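Local structure of inactive dihydropteroate synthase 2 (Mycobacterium tuberculosis, 2VP8) at residues S121-R126 against M285-E290; N142-G147 against P218-G223. The protein probably lacks dihydropteroate synthase activity and seems to bind the family's pterin pyrophosphate substrate very weakly, while apparently able to bind the inhibitor dapsone. All coordinates share one frame; numbering follows the deposited sequence.

Interaction 1: S121-R126 against M285-E290; sequences SVDTWR and MFRVHE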
loop_
_atom_site.group_PDB
_atom_site.type_symbol
_atom_site.label_atom_id
_atom_site.label_comp_id
_atom_site.label_asym_id
_atom_site.label_seq_id
_atom_site.Cartn_x
_atom_site.Cartn_y
_atom_site.Cartn_z
ATOM N N SER B 121 23.566 0.746 -12.000
ATOM C CA SER B 121 23.006 1.518 -13.106
ATOM C C SER B 121 23.487 2.959 -13.072
ATOM O O SER B 121 23.806 3.503 -12.005
ATOM C CB SER B 121 21.480 1.460 -13.116
ATOM O OG SER B 121 20.926 2.133 -12.008
ATOM N N VAL B 122 23.555 3.570 -14.245
ATOM C CA VAL B 122 23.985 4.953 -14.344
ATOM C C VAL B 122 22.808 5.844 -14.743
ATOM O O VAL B 122 22.122 5.583 -15.735
ATOM C CB VAL B 122 25.228 5.112 -15.286
ATOM C CG1 VAL B 122 24.984 4.482 -16.650
ATOM C CG2 VAL B 122 25.645 6.573 -15.417
ATOM N N ASP B 123 22.569 6.873 -13.930
ATOM C CA ASP B 123 21.561 7.896 -14.216
ATOM C C ASP B 123 22.107 8.987 -15.160
ATOM O O ASP B 123 22.600 10.029 -14.713
ATOM C CB ASP B 123 21.035 8.512 -12.910
ATOM C CG ASP B 123 19.895 9.510 -13.139
ATOM O OD1 ASP B 123 19.554 9.796 -14.305
ATOM O OD2 ASP B 123 19.334 10.014 -12.145
ATOM N N THR B 124 22.012 8.736 -16.464
ATOM C CA THR B 124 22.479 9.688 -17.472
ATOM C C THR B 124 21.611 9.668 -18.724
ATOM O O THR B 124 21.048 8.636 -19.085
ATOM C CB THR B 124 23.959 9.450 -17.864
ATOM O OG1 THR B 124 24.369 10.444 -18.811
ATOM C CG2 THR B 124 24.157 8.065 -18.472
ATOM N N TRP B 125 21.511 10.816 -19.381
ATOM C CA TRP B 125 20.784 10.920 -20.639
ATOM C C TRP B 125 21.736 11.048 -21.827
ATOM O O TRP B 125 21.315 10.938 -22.978
ATOM C CB TRP B 125 19.817 12.102 -20.597
ATOM C CG TRP B 125 20.478 13.426 -20.346
ATOM C CD1 TRP B 125 20.802 13.964 -19.132
ATOM C CD2 TRP B 125 20.888 14.385 -21.333
ATOM N NE1 TRP B 125 21.390 15.194 -19.302
ATOM C CE2 TRP B 125 21.455 15.478 -20.641
ATOM C CE3 TRP B 125 20.831 14.426 -22.733
ATOM C CZ2 TRP B 125 21.962 16.604 -21.301
ATOM C CZ3 TRP B 125 21.338 15.548 -23.392
ATOM C CH2 TRP B 125 21.897 16.619 -22.673
ATOM N N ARG B 126 23.019 11.259 -21.529
ATOM C CA ARG B 126 24.061 11.459 -22.544
ATOM C C ARG B 126 24.805 10.166 -22.875
ATOM O O ARG B 126 25.328 9.496 -21.985
ATOM C CB ARG B 126 25.061 12.523 -22.084
ATOM C CG ARG B 126 24.516 13.940 -22.030
ATOM C CD ARG B 126 25.611 14.919 -21.652
ATOM N NE ARG B 126 25.532 16.151 -22.438
ATOM C CZ ARG B 126 25.292 17.360 -21.936
ATOM N NH1 ARG B 126 25.110 17.519 -20.627
ATOM N NH2 ARG B 126 25.242 18.415 -22.743
ATOM N N MET B 285 10.524 -3.355 -10.283
ATOM C CA MET B 285 11.569 -2.562 -9.641
ATOM C C MET B 285 11.062 -1.207 -9.161
ATOM O O MET B 285 10.130 -0.645 -9.739
ATOM C CB MET B 285 12.749 -2.376 -10.595
ATOM C CG MET B 285 14.024 -1.931 -9.931
ATOM S SD MET B 285 15.484 -2.312 -10.921
ATOM C CE MET B 285 15.478 -0.888 -11.974
ATOM N N PHE B 286 11.697 -0.689 -8.109
ATOM C CA PHE B 286 11.322 0.584 -7.525
ATOM C C PHE B 286 12.548 1.447 -7.266
ATOM O O PHE B 286 13.476 1.043 -6.554
ATOM C CB PHE B 286 10.539 0.364 -6.229
ATOM C CG PHE B 286 9.162 -0.180 -6.443
ATOM C CD1 PHE B 286 8.939 -1.546 -6.467
ATOM C CD2 PHE B 286 8.088 0.676 -6.629
ATOM C CE1 PHE B 286 7.673 -2.063 -6.690
ATOM C CE2 PHE B 286 6.808 0.173 -6.839
ATOM C CZ PHE B 286 6.604 -1.206 -6.872
ATOM N N ARG B 287 12.542 2.638 -7.853
ATOM C CA ARG B 287 13.621 3.600 -7.673
ATOM C C ARG B 287 13.338 4.482 -6.464
ATOM O O ARG B 287 12.356 5.226 -6.446
ATOM C CB ARG B 287 13.773 4.454 -8.931
ATOM C CG ARG B 287 15.093 5.177 -9.032
ATOM C CD ARG B 287 15.172 5.877 -10.361
ATOM N NE ARG B 287 16.452 6.547 -10.549
ATOM C CZ ARG B 287 16.595 7.861 -10.662
ATOM N NH1 ARG B 287 15.531 8.651 -10.621
ATOM N NH2 ARG B 287 17.799 8.382 -10.832
ATOM N N VAL B 288 14.207 4.400 -5.465
ATOM C CA VAL B 288 13.991 5.068 -4.190
ATOM C C VAL B 288 15.266 5.698 -3.647
ATOM O O VAL B 288 16.373 5.355 -4.069
ATOM C CB VAL B 288 13.410 4.094 -3.110
ATOM C CG1 VAL B 288 12.163 3.413 -3.605
ATOM C CG2 VAL B 288 14.422 3.056 -2.714
ATOM N N HIS B 289 15.097 6.630 -2.709
ATOM C CA HIS B 289 16.201 7.120 -1.892
ATOM C C HIS B 289 16.311 6.262 -0.629
ATOM O O HIS B 289 17.396 5.787 -0.290
ATOM C CB HIS B 289 15.972 8.571 -1.496
ATOM C CG HIS B 289 15.994 9.524 -2.645
ATOM N ND1 HIS B 289 14.865 9.840 -3.367
ATOM C CD2 HIS B 289 17.004 10.241 -3.188
ATOM C CE1 HIS B 289 15.179 10.709 -4.311
ATOM N NE2 HIS B 289 16.471 10.971 -4.222
ATOM N N GLU B 290 15.183 6.076 0.058
ATOM C CA GLU B 290 15.126 5.284 1.280
ATOM C C GLU B 290 14.849 3.842 0.920
ATOM O O GLU B 290 13.719 3.482 0.534
ATOM C CB GLU B 290 14.034 5.797 2.228
ATOM C CG GLU B 290 14.466 5.901 3.707
ATOM C CD GLU B 290 14.658 4.542 4.409
ATOM O OE1 GLU B 290 15.803 4.234 4.829
ATOM O OE2 GLU B 290 13.671 3.793 4.550
#
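Asp123 and Arg287 make the whole of this contact, through a single salt bridge between their charged ends. Asp123 OD2 lies 2.6 Å from Arg287 NH2, at the edge of the guanidinium and near its plane. The pairing is one-pronged: the carboxylate and guanidinium planes stand 83° apart, and Asp123 OD1 is 4.1 Å from Arg287 NH2. The accompanying hydrogen bond is weak, with an N-H...O angle of 116°. Arg287 bridges the gap between strands because its chain is extended from CG to NE, with CG anti to the backbone N (chi1 -162°).

The close-packed side lies deeper, where Arg287 rests on Met45, Ser121 is buried against Met45 and Val81, and Asp83 OD2 forms a second salt bridge with NH2. Two carboxylates thus share one nitrogen, which would probably help hold the guanidinium in place. The outer side is looser: Asp123 and Arg287 both remain partly exposed. The whole contact buries just 69 Å². Strands 119-123 and 285-288 are not sheet neighbours, as strands 81-85 and 43-49 lie between them. A charged bridge spanning the C-terminal ends of such strands fits the mouth of the TIM barrel that carries the pterin-binding site in this family.

Interaction 2: N142-G147 against P218-G223; sequences NDTWGG and PAHDFG
Thr144 and His220 meet because both first torsions run anti to the backbone N: chi1 is -166° for OG1 of Thr144 and -165° for CG of His220. The CB of His220 points at the threonine loop, while Thr144 presents its hydroxyl to the ring from a CB that points across the approach. Thr144 OG1 comes to 2.7 Å from His220 NE2, and its distance to His220 CE1 is 3.1 Å. The approach is not in the ring plane, since the hydroxyl oxygen is displaced well to one side of it. The Thr144 carbonyl group lies over that same face, with its O 3.4 Å from His220 CD2. Although Thr144 O is also 3.5 Å from His220 NE2, the angle is too poor for a hydrogen bond, so the carbonyl packs on the ring without accepting from it.

On the other ring nitrogen, ND1 is hydrogen-bonded to Asp217 OD2, an interaction that helps fix the rotation of the imidazole. The threonine loop has its own support: Asp143 OD1 accepts from Trp145 N at 3.1 Å, an Asx turn, and from Gly146 N at 3.1 Å. Both donors come from the same face of the carboxylate. A histidine at position 220 is probably a mark of family members that lack dihydropteroate synthase activity.

Each loop follows a barrel strand and leads to a helix: 142-147 joins strand 140-142 to helix 152-159. Likewise, segment 218-223 joins strand 214-217 to helix 227-234. Phe222 touches His228 of that last helix, while His220 and Asn142 both touch Arg287 of strand 285-288.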
loop_
_atom_site.group_PDB
_atom_site.type_symbol
_atom_site.label_atom_id
_atom_site.label_comp_id
_atom_site.label_asym_id
_atom_site.label_seq_id
_atom_site.Cartn_x
_atom_site.Cartn_y
_atom_site.Cartn_z
ATOM N N ASN B 142 20.237 3.941 -17.051
ATOM C CA ASN B 142 18.977 4.515 -16.635
ATOM C C ASN B 142 18.803 5.888 -17.267
ATOM O O ASN B 142 19.079 6.915 -16.636
ATOM C CB ASN B 142 18.906 4.596 -15.114
ATOM C CG ASN B 142 17.524 4.940 -14.615
ATOM O OD1 ASN B 142 16.559 4.937 -15.377
ATOM N ND2 ASN B 142 17.418 5.237 -13.323
ATOM N N ASP B 143 18.358 5.886 -18.527
ATOM C CA ASP B 143 18.066 7.114 -19.253
ATOM C C ASP B 143 16.851 7.789 -18.633
ATOM O O ASP B 143 15.707 7.494 -18.979
ATOM C CB ASP B 143 17.847 6.838 -20.745
ATOM C CG ASP B 143 17.710 8.117 -21.571
ATOM O OD1 ASP B 143 17.478 9.197 -20.978
ATOM O OD2 ASP B 143 17.828 8.039 -22.820
ATOM N N THR B 144 17.132 8.704 -17.712
ATOM C CA THR B 144 16.108 9.369 -16.916
ATOM C C THR B 144 15.260 10.386 -17.713
ATOM O O THR B 144 14.249 10.887 -17.211
ATOM C CB THR B 144 16.742 10.021 -15.658
ATOM O OG1 THR B 144 15.718 10.376 -14.725
ATOM C CG2 THR B 144 17.564 11.263 -16.018
ATOM N N TRP B 145 15.675 10.680 -18.947
ATOM C CA TRP B 145 14.969 11.637 -19.805
ATOM C C TRP B 145 14.028 10.964 -20.812
ATOM O O TRP B 145 12.915 11.440 -21.038
ATOM C CB TRP B 145 15.959 12.556 -20.521
ATOM C CG TRP B 145 16.475 13.689 -19.665
ATOM C CD1 TRP B 145 17.396 13.604 -18.654
ATOM C CD2 TRP B 145 16.111 15.076 -19.759
ATOM N NE1 TRP B 145 17.623 14.848 -18.112
ATOM C CE2 TRP B 145 16.849 15.770 -18.770
ATOM C CE3 TRP B 145 15.230 15.801 -20.579
ATOM C CZ2 TRP B 145 16.736 17.157 -18.580
ATOM C CZ3 TRP B 145 15.117 17.182 -20.389
ATOM C CH2 TRP B 145 15.867 17.842 -19.397
ATOM N N GLY B 146 14.480 9.866 -21.417
ATOM C CA GLY B 146 13.614 9.058 -22.277
ATOM C C GLY B 146 14.227 8.596 -23.586
ATOM O O GLY B 146 13.857 7.546 -24.115
ATOM N N GLY B 147 15.159 9.377 -24.113
ATOM C CA GLY B 147 15.781 9.057 -25.389
ATOM C C GLY B 147 16.138 10.297 -26.178
ATOM O O GLY B 147 16.086 10.291 -27.408
ATOM N N PRO B 218 7.254 3.739 -17.236
ATOM C CA PRO B 218 6.138 4.447 -17.851
ATOM C C PRO B 218 5.718 5.731 -17.143
ATOM O O PRO B 218 5.123 6.599 -17.776
ATOM C CB PRO B 218 4.996 3.426 -17.772
ATOM C CG PRO B 218 5.643 2.128 -17.391
ATOM C CD PRO B 218 6.790 2.521 -16.558
ATOM N N ALA B 219 6.013 5.857 -15.854
ATOM C CA ALA B 219 5.524 7.002 -15.088
ATOM C C ALA B 219 6.631 7.856 -14.473
ATOM O O ALA B 219 6.454 8.409 -13.383
ATOM C CB ALA B 219 4.528 6.541 -14.011
ATOM N N HIS B 220 7.748 7.999 -15.185
ATOM C CA HIS B 220 8.921 8.696 -14.636
ATOM C C HIS B 220 8.688 10.162 -14.241
ATOM O O HIS B 220 7.953 10.893 -14.918
ATOM C CB HIS B 220 10.121 8.609 -15.579
ATOM C CG HIS B 220 11.414 8.978 -14.919
ATOM N ND1 HIS B 220 12.244 8.047 -14.331
ATOM C CD2 HIS B 220 11.999 10.184 -14.716
ATOM C CE1 HIS B 220 13.293 8.659 -13.813
ATOM N NE2 HIS B 220 13.167 9.957 -14.030
ATOM N N ASP B 221 9.329 10.564 -13.137
ATOM C CA ASP B 221 9.340 11.952 -12.622
ATOM C C ASP B 221 7.982 12.519 -12.206
ATOM O O ASP B 221 7.928 13.527 -11.492
ATOM C CB ASP B 221 10.049 12.911 -13.603
ATOM N N PHE B 222 6.902 11.874 -12.649
ATOM C CA PHE B 222 5.536 12.329 -12.371
ATOM C C PHE B 222 5.286 12.544 -10.878
ATOM O O PHE B 222 4.617 13.503 -10.483
ATOM C CB PHE B 222 4.505 11.352 -12.951
ATOM C CG PHE B 222 4.285 11.500 -14.439
ATOM C CD1 PHE B 222 4.705 10.506 -15.318
ATOM C CD2 PHE B 222 3.648 12.630 -14.960
ATOM C CE1 PHE B 222 4.503 10.628 -16.694
ATOM C CE2 PHE B 222 3.439 12.766 -16.339
ATOM C CZ PHE B 222 3.867 11.761 -17.207
ATOM N N GLY B 223 5.837 11.651 -10.057
ATOM C CA GLY B 223 5.746 11.773 -8.607
ATOM C C GLY B 223 4.376 11.431 -8.053
ATOM O O GLY B 223 3.533 10.850 -8.745
#

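How the interactions relate
The centres of interactions 1 and 2 are 9 Å apart, and along the chain interaction 2 is nested within the loop closed by interaction 1. Strand pairing links them first, through a probable hydrogen bond of 2.8 Å from Asn142 N to Val122 O. Packing adds to this: Asp123 OD1 is 3.0 Å from Thr144 CG2, and Trp125 CB 3.4 Å from Trp145 CD1. Asp83 serves both contacts, its OD1 accepting from Ser121 OG and Asn142 ND2. The side chains of Arg287 and His220 are about 4 Å apart at their nearest atoms, so the two contacts lie next to each other at the barrel mouth, the end where this family binds pterin.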